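Local coordinates for DegV domain-containing protein spr0652 (Streptococcus pneumoniae, PDB 6CNG), which binds linoleic acid and probably other long-chain fatty acids, which it is thought to present to a fatty acid kinase for use in lipid metabolism, at residues Trp23-Asp28 and Thr43-Val48; Asn100-Thr105 and Leu160-Val165; Asp146-Lys151 and Ala171-Thr176; Gly246-Met251 and Asp275-Pro280. All coordinates share one frame; numbering follows the deposited sequence.

How the contacts relate
Contacts 1 and 4 are parallel strand pairs, one in each of the chain's two sheets, and both are only partly buried; contacts 2 and 3 are buried packing by helix 162-174. Contact 2 sets the start of that helix against strand 100-105, which neighbours strand 23-28 of contact 1, while contact 3 sets its end against helix 143-157. That second helix lies between the sheets: V149 packs on I25 and F45 of contact 1, whereas L147 and E150 meet V250 and K277 of contact 4. Backbone hydrogen bonds and apolar side chains join contact 1, rings and methyls contact 2, a lysine-tyrosine CH-pi contact beside sodium contact 3; charged groups edge contact 4.

Contact 1 of 4, residues Trp23-Asp28 and Thr43-Val48; sequences WKIIAD and TTFVSV
The ring of F45 leans across the backbone of I25, its CD1 lying 3.3 Å from I25 O, because CG stands anti to the backbone N (chi1 175°) and carries the ring toward the neighbouring strand. CD1 also meets I25 CG2, the two side chains crossing at about a right angle, and CE1 reaches A27 CB at 4.2 Å. Along the same face, T43 OG1, hydrogen-bonded to I41 O, sits 3.5 Å from W23 CB, while the indole leads away toward N100 and F102 of the next strand. On the other face, I26 CG2 packs on V48 CG2 at 3.6 Å, and the extended chain of K24 passes T44 to touch V46 CG2 through CE before its NZ binds the carbonyls of A94 and E96. Strands 23-28 and 43-48 are neighbours in the parallel part of the mixed sheet of this DegV-family protein, running at 21° to each other in unbroken one-to-one register. A27 O takes two donors: V48 N at 2.7 Å, in the carbonyl plane, and S47 OG at 3.2 Å, well above it. At the opposite end, W23 O accepts from T44 N and from a water that also bonds T44 OG1. D28 CB packs on V48 O, and OD2 accepts from S113 OG and I106 N, with the bound linoleic acid about 8 Å from the D28 side chain.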
# COMPACT_ATOMS: atom_id res chain seq x y z
N TRP A 23 -21.80 1.25 -5.75
CA TRP A 23 -20.68 0.95 -4.88
C TRP A 23 -19.46 1.77 -5.28
O TRP A 23 -19.18 1.96 -6.46
CB TRP A 23 -20.27 -0.51 -5.00
CG TRP A 23 -21.33 -1.48 -4.80
CD1 TRP A 23 -22.31 -1.80 -5.66
CD2 TRP A 23 -21.51 -2.29 -3.66
NE1 TRP A 23 -23.10 -2.76 -5.13
CE2 TRP A 23 -22.63 -3.08 -3.89
CE3 TRP A 23 -20.83 -2.43 -2.46
CZ2 TRP A 23 -23.08 -3.99 -2.98
CZ3 TRP A 23 -21.28 -3.32 -1.56
CH2 TRP A 23 -22.38 -4.10 -1.82
N LYS A 24 -18.73 2.24 -4.28
CA LYS A 24 -17.43 2.85 -4.50
C LYS A 24 -16.40 2.19 -3.59
O LYS A 24 -16.65 1.95 -2.41
CB LYS A 24 -17.45 4.36 -4.25
CG LYS A 24 -17.37 5.17 -5.50
CD LYS A 24 -17.47 6.68 -5.27
CE LYS A 24 -17.44 7.47 -6.57
NZ LYS A 24 -17.43 8.97 -6.41
N ILE A 25 -15.25 1.86 -4.17
CA ILE A 25 -14.06 1.49 -3.42
C ILE A 25 -13.10 2.66 -3.51
O ILE A 25 -12.67 3.04 -4.61
CB ILE A 25 -13.42 0.21 -3.97
CG1 ILE A 25 -14.38 -0.96 -3.86
CG2 ILE A 25 -12.13 -0.08 -3.23
CD1 ILE A 25 -13.92 -2.19 -4.62
N ILE A 26 -12.79 3.24 -2.36
CA ILE A 26 -11.91 4.41 -2.25
C ILE A 26 -10.64 3.98 -1.54
O ILE A 26 -10.69 3.20 -0.60
CB ILE A 26 -12.59 5.56 -1.49
CG1 ILE A 26 -14.01 5.78 -2.01
CG2 ILE A 26 -11.78 6.81 -1.63
CD1 ILE A 26 -14.77 6.84 -1.29
N ALA A 27 -9.51 4.46 -2.02
CA ALA A 27 -8.25 4.19 -1.36
C ALA A 27 -7.38 5.43 -1.47
O ALA A 27 -7.52 6.20 -2.40
CB ALA A 27 -7.51 2.99 -1.99
N ASP A 28 -6.48 5.61 -0.52
CA ASP A 28 -5.49 6.67 -0.68
C ASP A 28 -4.32 6.17 -1.55
O ASP A 28 -4.24 4.99 -1.92
CB ASP A 28 -5.07 7.21 0.69
CG ASP A 28 -4.39 6.18 1.57
OD1 ASP A 28 -3.60 5.36 1.03
OD2 ASP A 28 -4.61 6.21 2.80
N THR A 43 -19.86 -0.48 -9.73
CA THR A 43 -18.77 -0.14 -8.83
C THR A 43 -17.75 0.74 -9.52
O THR A 43 -17.34 0.49 -10.65
CB THR A 43 -18.08 -1.38 -8.28
OG1 THR A 43 -19.05 -2.28 -7.73
CG2 THR A 43 -17.09 -1.00 -7.20
N THR A 44 -17.31 1.76 -8.79
CA THR A 44 -16.29 2.70 -9.24
C THR A 44 -15.17 2.78 -8.21
O THR A 44 -15.41 2.76 -7.01
CB THR A 44 -16.92 4.06 -9.44
OG1 THR A 44 -17.88 3.95 -10.49
CG2 THR A 44 -15.90 5.10 -9.83
N PHE A 45 -13.94 2.84 -8.71
CA PHE A 45 -12.75 2.99 -7.88
C PHE A 45 -12.22 4.41 -7.95
O PHE A 45 -12.17 5.00 -9.03
CB PHE A 45 -11.66 2.07 -8.41
CG PHE A 45 -10.36 2.23 -7.71
CD1 PHE A 45 -10.18 1.75 -6.43
CD2 PHE A 45 -9.31 2.85 -8.34
CE1 PHE A 45 -8.97 1.89 -5.80
CE2 PHE A 45 -8.11 2.99 -7.74
CZ PHE A 45 -7.92 2.51 -6.46
N VAL A 46 -11.80 4.94 -6.81
CA VAL A 46 -11.25 6.28 -6.73
C VAL A 46 -10.04 6.23 -5.83
O VAL A 46 -10.12 5.71 -4.71
CB VAL A 46 -12.26 7.29 -6.15
CG1 VAL A 46 -11.64 8.67 -6.04
CG2 VAL A 46 -13.48 7.35 -7.00
N SER A 47 -8.92 6.76 -6.29
CA SER A 47 -7.79 6.97 -5.41
C SER A 47 -7.71 8.42 -4.99
O SER A 47 -7.86 9.35 -5.80
CB SER A 47 -6.47 6.56 -6.01
OG SER A 47 -5.55 6.38 -4.94
N VAL A 48 -7.43 8.60 -3.71
CA VAL A 48 -7.32 9.92 -3.09
C VAL A 48 -5.85 10.22 -2.86
O VAL A 48 -5.20 9.57 -2.02
CB VAL A 48 -8.14 10.00 -1.80
CG1 VAL A 48 -8.01 11.39 -1.19
CG2 VAL A 48 -9.57 9.63 -2.08
O HOH W 1 -20.28 3.41 -8.61

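Contact 2 of 4, residues Asn100-Thr105 and Leu160-Val165; sequences NIFLVT and LSFEEV
F102 and F162 form the aromatic part of this contact. Their side chains run antiparallel alongside one another, with ring centroids 4.9 Å apart and planes inclined by 29°, the rings offset until little of either face is shared. Touching is confined to neighbouring corners: F102 CZ lies 3.6 Å from F162 CE2, and F102 CE1 lies 3.7 Å from F162 CD2. F162 reaches the strand because its CG stands anti to the backbone N (chi1 175°), directing the ring off the first turn of the helix.

Aliphatic contact comes from V165, one turn further on, whose CG1 meets F102 CZ obliquely at 3.4 Å. F162 and V165 thus both pack against the CZ end of F102, while W23 and L152 pack on it from strand 23-28 and helix 143-157. N100 CB lies against F162 CD2.

Polar approaches are few. I101 O lies in the plane of the F162 ring, at its edge, 3.8 Å from CE2. Within 160-165, S161 and E164 form a capping box: E164 N donates to S161 OG at 3.0 Å, and S161 N donates to E164 OE1 at 2.9 Å. This fixes the start of helix 162-174 just where F162 leaves it.

Strand 100-105 and the helix thus meet through dispersion between rings and methyls, with the polar grip spent on the helix end; the join probably depends on shape and burial more than on directed bonds.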
# COMPACT_ATOMS: atom_id res chain seq x y z
N ASN A 100 -23.01 2.65 -1.30
CA ASN A 100 -22.25 1.67 -0.55
C ASN A 100 -20.77 1.99 -0.76
O ASN A 100 -20.27 1.86 -1.88
CB ASN A 100 -22.55 0.28 -1.10
CG ASN A 100 -23.88 -0.28 -0.64
OD1 ASN A 100 -24.66 0.36 0.03
ND2 ASN A 100 -24.12 -1.51 -1.01
N ILE A 101 -20.07 2.39 0.31
CA ILE A 101 -18.70 2.91 0.20
C ILE A 101 -17.77 2.18 1.16
O ILE A 101 -18.02 2.11 2.36
CB ILE A 101 -18.63 4.42 0.48
CG1 ILE A 101 -19.48 5.19 -0.52
CG2 ILE A 101 -17.21 4.89 0.42
CD1 ILE A 101 -19.78 6.59 -0.10
N PHE A 102 -16.66 1.67 0.61
CA PHE A 102 -15.53 1.16 1.38
C PHE A 102 -14.33 2.05 1.13
O PHE A 102 -14.07 2.46 0.01
CB PHE A 102 -15.19 -0.27 0.99
CG PHE A 102 -16.27 -1.20 1.30
CD1 PHE A 102 -17.35 -1.33 0.46
CD2 PHE A 102 -16.26 -1.89 2.48
CE1 PHE A 102 -18.39 -2.16 0.79
CE2 PHE A 102 -17.29 -2.72 2.81
CZ PHE A 102 -18.35 -2.85 1.97
N LEU A 103 -13.60 2.29 2.19
CA LEU A 103 -12.48 3.21 2.15
C LEU A 103 -11.33 2.51 2.85
O LEU A 103 -11.40 2.23 4.04
CB LEU A 103 -12.86 4.52 2.83
CG LEU A 103 -11.95 5.72 2.68
CD1 LEU A 103 -12.53 6.87 3.46
CD2 LEU A 103 -10.53 5.45 3.10
N VAL A 104 -10.28 2.22 2.10
CA VAL A 104 -9.08 1.61 2.64
C VAL A 104 -8.01 2.68 2.67
O VAL A 104 -7.68 3.26 1.63
CB VAL A 104 -8.62 0.43 1.78
CG1 VAL A 104 -7.49 -0.33 2.44
CG2 VAL A 104 -9.78 -0.48 1.51
N THR A 105 -7.44 2.90 3.84
CA THR A 105 -6.32 3.80 3.99
C THR A 105 -5.03 3.04 4.27
O THR A 105 -5.02 1.91 4.75
CB THR A 105 -6.54 4.80 5.12
OG1 THR A 105 -6.40 4.14 6.38
CG2 THR A 105 -7.89 5.41 5.01
N LEU A 160 -22.49 -10.03 -2.72
CA LEU A 160 -22.75 -9.87 -1.30
C LEU A 160 -23.38 -8.52 -1.00
O LEU A 160 -23.28 -7.55 -1.76
CB LEU A 160 -21.46 -10.03 -0.50
CG LEU A 160 -21.12 -11.42 0.01
CD1 LEU A 160 -21.11 -12.39 -1.12
CD2 LEU A 160 -19.78 -11.41 0.72
N SER A 161 -24.06 -8.47 0.14
CA SER A 161 -24.61 -7.24 0.65
C SER A 161 -23.50 -6.40 1.26
O SER A 161 -22.38 -6.86 1.47
CB SER A 161 -25.63 -7.56 1.73
OG SER A 161 -25.02 -8.21 2.80
N PHE A 162 -23.81 -5.14 1.55
CA PHE A 162 -22.82 -4.31 2.18
C PHE A 162 -22.30 -4.98 3.44
O PHE A 162 -21.09 -5.08 3.65
CB PHE A 162 -23.39 -2.91 2.47
CG PHE A 162 -22.45 -2.04 3.23
CD1 PHE A 162 -22.45 -2.04 4.61
CD2 PHE A 162 -21.54 -1.25 2.57
CE1 PHE A 162 -21.57 -1.29 5.30
CE2 PHE A 162 -20.66 -0.49 3.28
CZ PHE A 162 -20.68 -0.51 4.64
N GLU A 163 -23.21 -5.47 4.28
CA GLU A 163 -22.77 -5.99 5.57
C GLU A 163 -22.07 -7.33 5.39
O GLU A 163 -21.15 -7.65 6.14
CB GLU A 163 -23.93 -6.06 6.56
CG GLU A 163 -24.13 -4.77 7.38
CD GLU A 163 -25.16 -3.80 6.80
OE1 GLU A 163 -25.84 -4.19 5.83
OE2 GLU A 163 -25.29 -2.65 7.31
N GLU A 164 -22.47 -8.10 4.39
CA GLU A 164 -21.72 -9.30 4.05
C GLU A 164 -20.30 -8.95 3.64
O GLU A 164 -19.35 -9.63 4.04
CB GLU A 164 -22.45 -10.10 2.96
CG GLU A 164 -23.71 -10.85 3.45
CD GLU A 164 -24.51 -11.54 2.32
OE1 GLU A 164 -24.35 -11.19 1.15
OE2 GLU A 164 -25.33 -12.43 2.62
N VAL A 165 -20.11 -7.86 2.90
CA VAL A 165 -18.77 -7.50 2.44
C VAL A 165 -17.91 -7.05 3.61
O VAL A 165 -16.75 -7.43 3.71
CB VAL A 165 -18.82 -6.46 1.31
CG1 VAL A 165 -17.44 -6.02 0.96
CG2 VAL A 165 -19.49 -7.02 0.10

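Contact 3 of 4, residues Asp146-Lys151 and Ala171-Thr176; sequences DLLVEK and AYQEKT. With NA (sodium ion), chain D.
K151 lies over one face of the Y172 ring, with CG 3.8 Å from the centroid and 21° off the ring normal, a CH-pi contact. Bends at chi2 and chi3 (58° and 56°) fold the lysine chain along that face, and CE comes within 3.7 Å of Y172 CE1. T176 CG2 packs over the opposite face. L148 CD2 touches Y172 CD2 at 4.0 Å and approaches T176 OG1, so the one leucine methyl meets both residues.

One water donates to both L147 O and Y172 OH, joining helix 143-157 to the phenol; E299 is a further hydrogen-bonding partner of that hydroxyl. The turn after the helix is tied by sodium, bound by T176 O at 2.3 Å, Q173 O at 2.8 Å and a water, with E144 from the start of helix 143-157 as a further ligand. Q173 NE2 bonds D137 O.

The helices are thus packed through a clamped aromatic ring at one place and bridged by a metal at another. Sodium would probably polarise the carbonyls of Q173 and T176, and the carboxylate of E144 would offset part of its charge.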
# COMPACT_ATOMS: atom_id res chain seq x y z
N ASP A 146 -3.30 -3.16 -2.05
CA ASP A 146 -3.78 -3.57 -3.35
C ASP A 146 -4.61 -4.83 -3.28
O ASP A 146 -5.67 -4.92 -3.89
CB ASP A 146 -2.57 -3.75 -4.25
CG ASP A 146 -1.74 -2.47 -4.36
OD1 ASP A 146 -2.29 -1.39 -4.08
OD2 ASP A 146 -0.55 -2.53 -4.72
N LEU A 147 -4.14 -5.84 -2.54
CA LEU A 147 -4.91 -7.06 -2.37
C LEU A 147 -6.26 -6.79 -1.73
O LEU A 147 -7.27 -7.39 -2.11
CB LEU A 147 -4.13 -8.01 -1.48
CG LEU A 147 -3.02 -8.82 -2.15
CD1 LEU A 147 -2.33 -9.67 -1.11
CD2 LEU A 147 -3.55 -9.65 -3.29
N LEU A 148 -6.29 -5.91 -0.74
CA LEU A 148 -7.55 -5.64 -0.08
C LEU A 148 -8.54 -5.04 -1.05
O LEU A 148 -9.72 -5.35 -1.03
CB LEU A 148 -7.36 -4.67 1.06
CG LEU A 148 -6.54 -5.15 2.24
CD1 LEU A 148 -6.49 -4.05 3.26
CD2 LEU A 148 -7.13 -6.37 2.84
N VAL A 149 -8.07 -4.13 -1.89
CA VAL A 149 -8.95 -3.50 -2.86
C VAL A 149 -9.43 -4.50 -3.90
O VAL A 149 -10.60 -4.52 -4.27
CB VAL A 149 -8.21 -2.30 -3.45
CG1 VAL A 149 -8.72 -1.99 -4.80
CG2 VAL A 149 -8.37 -1.14 -2.52
N GLU A 150 -8.53 -5.34 -4.39
CA GLU A 150 -8.94 -6.40 -5.27
C GLU A 150 -9.99 -7.29 -4.63
O GLU A 150 -10.96 -7.69 -5.28
CB GLU A 150 -7.72 -7.24 -5.65
CG GLU A 150 -8.13 -8.54 -6.31
CD GLU A 150 -6.97 -9.34 -6.86
OE1 GLU A 150 -7.22 -10.31 -7.60
OE2 GLU A 150 -5.82 -8.99 -6.54
N LYS A 151 -9.83 -7.61 -3.35
CA LYS A 151 -10.77 -8.49 -2.70
C LYS A 151 -12.12 -7.81 -2.51
O LYS A 151 -13.16 -8.45 -2.68
CB LYS A 151 -10.22 -8.93 -1.36
CG LYS A 151 -11.16 -9.85 -0.62
CD LYS A 151 -11.54 -11.11 -1.38
CE LYS A 151 -10.35 -11.89 -1.81
NZ LYS A 151 -10.66 -13.32 -2.11
N ALA A 171 -12.46 -10.46 7.75
CA ALA A 171 -11.84 -11.76 7.85
C ALA A 171 -10.65 -11.87 6.92
O ALA A 171 -9.61 -12.39 7.31
CB ALA A 171 -12.86 -12.84 7.52
N TYR A 172 -10.77 -11.34 5.70
CA TYR A 172 -9.69 -11.47 4.73
C TYR A 172 -8.44 -10.74 5.21
O TYR A 172 -7.32 -11.18 4.97
CB TYR A 172 -10.14 -10.93 3.38
CG TYR A 172 -9.10 -11.06 2.27
CD1 TYR A 172 -8.72 -12.29 1.79
CD2 TYR A 172 -8.52 -9.94 1.70
CE1 TYR A 172 -7.79 -12.39 0.81
CE2 TYR A 172 -7.59 -10.04 0.70
CZ TYR A 172 -7.23 -11.27 0.25
OH TYR A 172 -6.30 -11.39 -0.75
N GLN A 173 -8.63 -9.61 5.87
CA GLN A 173 -7.51 -8.84 6.38
C GLN A 173 -6.70 -9.61 7.44
O GLN A 173 -5.53 -9.28 7.66
CB GLN A 173 -8.02 -7.50 6.89
CG GLN A 173 -6.92 -6.56 7.25
CD GLN A 173 -7.42 -5.19 7.64
OE1 GLN A 173 -8.62 -4.97 7.83
NE2 GLN A 173 -6.50 -4.25 7.80
N GLU A 174 -7.26 -10.62 8.07
CA GLU A 174 -6.45 -11.47 8.92
C GLU A 174 -5.55 -12.39 8.10
O GLU A 174 -4.53 -12.84 8.62
CB GLU A 174 -7.35 -12.31 9.81
CG GLU A 174 -8.37 -11.52 10.61
CD GLU A 174 -9.48 -12.39 11.20
OE1 GLU A 174 -9.37 -13.63 11.11
OE2 GLU A 174 -10.47 -11.85 11.75
N LYS A 175 -5.92 -12.64 6.84
CA LYS A 175 -5.24 -13.55 5.92
C LYS A 175 -4.18 -12.87 5.08
O LYS A 175 -3.56 -13.53 4.26
CB LYS A 175 -6.22 -14.19 4.90
CG LYS A 175 -7.20 -15.23 5.42
CD LYS A 175 -8.25 -15.62 4.34
CE LYS A 175 -9.70 -15.62 4.88
NZ LYS A 175 -10.60 -14.67 4.13
N THR A 176 -4.00 -11.57 5.23
CA THR A 176 -3.10 -10.80 4.38
C THR A 176 -1.99 -10.17 5.21
O THR A 176 -2.21 -9.75 6.36
CB THR A 176 -3.85 -9.70 3.60
OG1 THR A 176 -4.49 -8.78 4.49
CG2 THR A 176 -4.88 -10.29 2.72
NA NA D . -3.07 -8.00 7.61
O HOH W 2 -7.24 -10.13 -3.18
O HOH W 3 -3.55 -5.93 8.39

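Contact 4 of 4, residues Gly246-Met251 and Asp275-Pro280; sequences GGRIVM and DIKILP
Strands 247-251 and 275-280 run parallel at 16° with their axes 4.7 Å apart, joined by four backbone hydrogen bonds, of which M251 N to K277 O is the straightest at 178°. With helix 257-270 between them in sequence they form a beta-alpha-beta unit, and 275-280 is the outermost strand of its sheet within the chain.

On the face turned to helix 257-270 the contact is apolar. I249 and I276 run alongside each other off the sheet, with I249 CB 4.1 Å from I276 CG1. The extended chain of M251 reaches slantwise and brings its CE to I276 CG2 at 4.0 Å, while its SD only grazes I278 CG1. C260 and L263 of the helix and M296 of strand 294-300 pack on the same methionine.

The other face carries charge beside V250, whose CG1 meets L279 CD1 at 3.9 Å. D275 and K277, two apart on one strand, form a long salt bridge, and K277 NZ has a stronger partner in E150 of helix 143-157. R248 runs alongside D275 with its chain extended from CG to NE; its NH2 makes a salt bridge to D154 of that same helix, so its far end is directed there and not to the neighbouring strand. The guanidinium and the D275 carboxylate, their planes 74° apart, are beyond direct pairing. A water stands between them, so close to D275 OD2 that the detail of that link is doubtful; at the guanidinium edge, in its plane, it accepts from R248 NE at 3.0 Å.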
# COMPACT_ATOMS: atom_id res chain seq x y z
N GLY A 246 0.66 -20.59 -1.58
CA GLY A 246 0.29 -20.56 -2.98
C GLY A 246 -0.79 -19.58 -3.38
O GLY A 246 -1.22 -19.62 -4.53
N GLY A 247 -1.25 -18.71 -2.47
CA GLY A 247 -2.27 -17.71 -2.77
C GLY A 247 -1.79 -16.51 -3.56
O GLY A 247 -0.79 -16.54 -4.28
N ARG A 248 -2.52 -15.42 -3.43
CA ARG A 248 -2.22 -14.23 -4.21
C ARG A 248 -1.05 -13.47 -3.61
O ARG A 248 -0.89 -13.40 -2.39
CB ARG A 248 -3.42 -13.30 -4.26
CG ARG A 248 -4.59 -13.81 -5.04
CD ARG A 248 -5.74 -12.82 -4.98
NE ARG A 248 -6.90 -13.35 -5.66
CZ ARG A 248 -8.10 -12.81 -5.62
NH1 ARG A 248 -8.30 -11.71 -4.93
NH2 ARG A 248 -9.09 -13.39 -6.26
N ILE A 249 -0.23 -12.92 -4.49
CA ILE A 249 0.81 -11.96 -4.14
C ILE A 249 0.69 -10.76 -5.05
O ILE A 249 0.41 -10.90 -6.24
CB ILE A 249 2.19 -12.57 -4.31
CG1 ILE A 249 2.37 -13.78 -3.40
CG2 ILE A 249 3.24 -11.55 -4.01
CD1 ILE A 249 3.68 -14.46 -3.60
N VAL A 250 0.91 -9.58 -4.48
CA VAL A 250 1.05 -8.31 -5.21
C VAL A 250 2.38 -7.69 -4.79
O VAL A 250 2.57 -7.32 -3.63
CB VAL A 250 -0.10 -7.35 -4.92
CG1 VAL A 250 0.14 -6.07 -5.62
CG2 VAL A 250 -1.39 -7.95 -5.36
N MET A 251 3.31 -7.60 -5.73
CA MET A 251 4.61 -6.97 -5.51
C MET A 251 4.58 -5.56 -6.10
O MET A 251 4.69 -5.39 -7.31
CB MET A 251 5.71 -7.77 -6.20
CG MET A 251 5.91 -9.19 -5.73
SD MET A 251 7.21 -10.03 -6.65
CE MET A 251 7.09 -11.68 -6.03
N ASP A 275 -0.51 -16.90 -7.83
CA ASP A 275 -1.13 -15.88 -8.63
C ASP A 275 -0.41 -14.61 -8.22
O ASP A 275 -0.73 -14.01 -7.19
CB ASP A 275 -2.63 -15.86 -8.35
CG ASP A 275 -3.36 -14.70 -9.05
OD1 ASP A 275 -2.72 -13.93 -9.80
OD2 ASP A 275 -4.59 -14.58 -8.84
N ILE A 276 0.57 -14.22 -8.99
CA ILE A 276 1.42 -13.09 -8.66
C ILE A 276 1.21 -11.98 -9.68
O ILE A 276 1.14 -12.23 -10.89
CB ILE A 276 2.90 -13.53 -8.66
CG1 ILE A 276 3.09 -14.72 -7.73
CG2 ILE A 276 3.81 -12.37 -8.27
CD1 ILE A 276 4.46 -15.30 -7.84
N LYS A 277 1.09 -10.75 -9.16
CA LYS A 277 1.09 -9.52 -9.93
C LYS A 277 2.28 -8.66 -9.49
O LYS A 277 2.67 -8.65 -8.33
CB LYS A 277 -0.20 -8.72 -9.68
CG LYS A 277 -1.51 -9.47 -9.92
CD LYS A 277 -2.72 -8.72 -9.28
CE LYS A 277 -3.95 -9.63 -9.02
NZ LYS A 277 -3.70 -10.79 -8.09
N ILE A 278 2.87 -7.94 -10.44
CA ILE A 278 3.94 -6.98 -10.15
C ILE A 278 3.43 -5.62 -10.61
O ILE A 278 3.03 -5.47 -11.78
CB ILE A 278 5.25 -7.37 -10.86
CG1 ILE A 278 5.59 -8.84 -10.62
CG2 ILE A 278 6.39 -6.47 -10.43
CD1 ILE A 278 6.74 -9.35 -11.49
N LEU A 279 3.39 -4.65 -9.69
CA LEU A 279 2.88 -3.32 -9.99
C LEU A 279 3.92 -2.26 -9.68
O LEU A 279 4.68 -2.40 -8.73
CB LEU A 279 1.64 -2.97 -9.16
CG LEU A 279 0.43 -3.87 -9.31
CD1 LEU A 279 -0.62 -3.39 -8.34
CD2 LEU A 279 -0.06 -3.83 -10.72
N PRO A 280 3.97 -1.18 -10.44
CA PRO A 280 4.84 -0.08 -10.07
C PRO A 280 4.27 0.66 -8.86
O PRO A 280 3.06 0.79 -8.69
CB PRO A 280 4.86 0.79 -11.33
CG PRO A 280 3.58 0.54 -11.96
CD PRO A 280 3.13 -0.83 -11.59
O HOH W 4 -6.27 -15.74 -7.42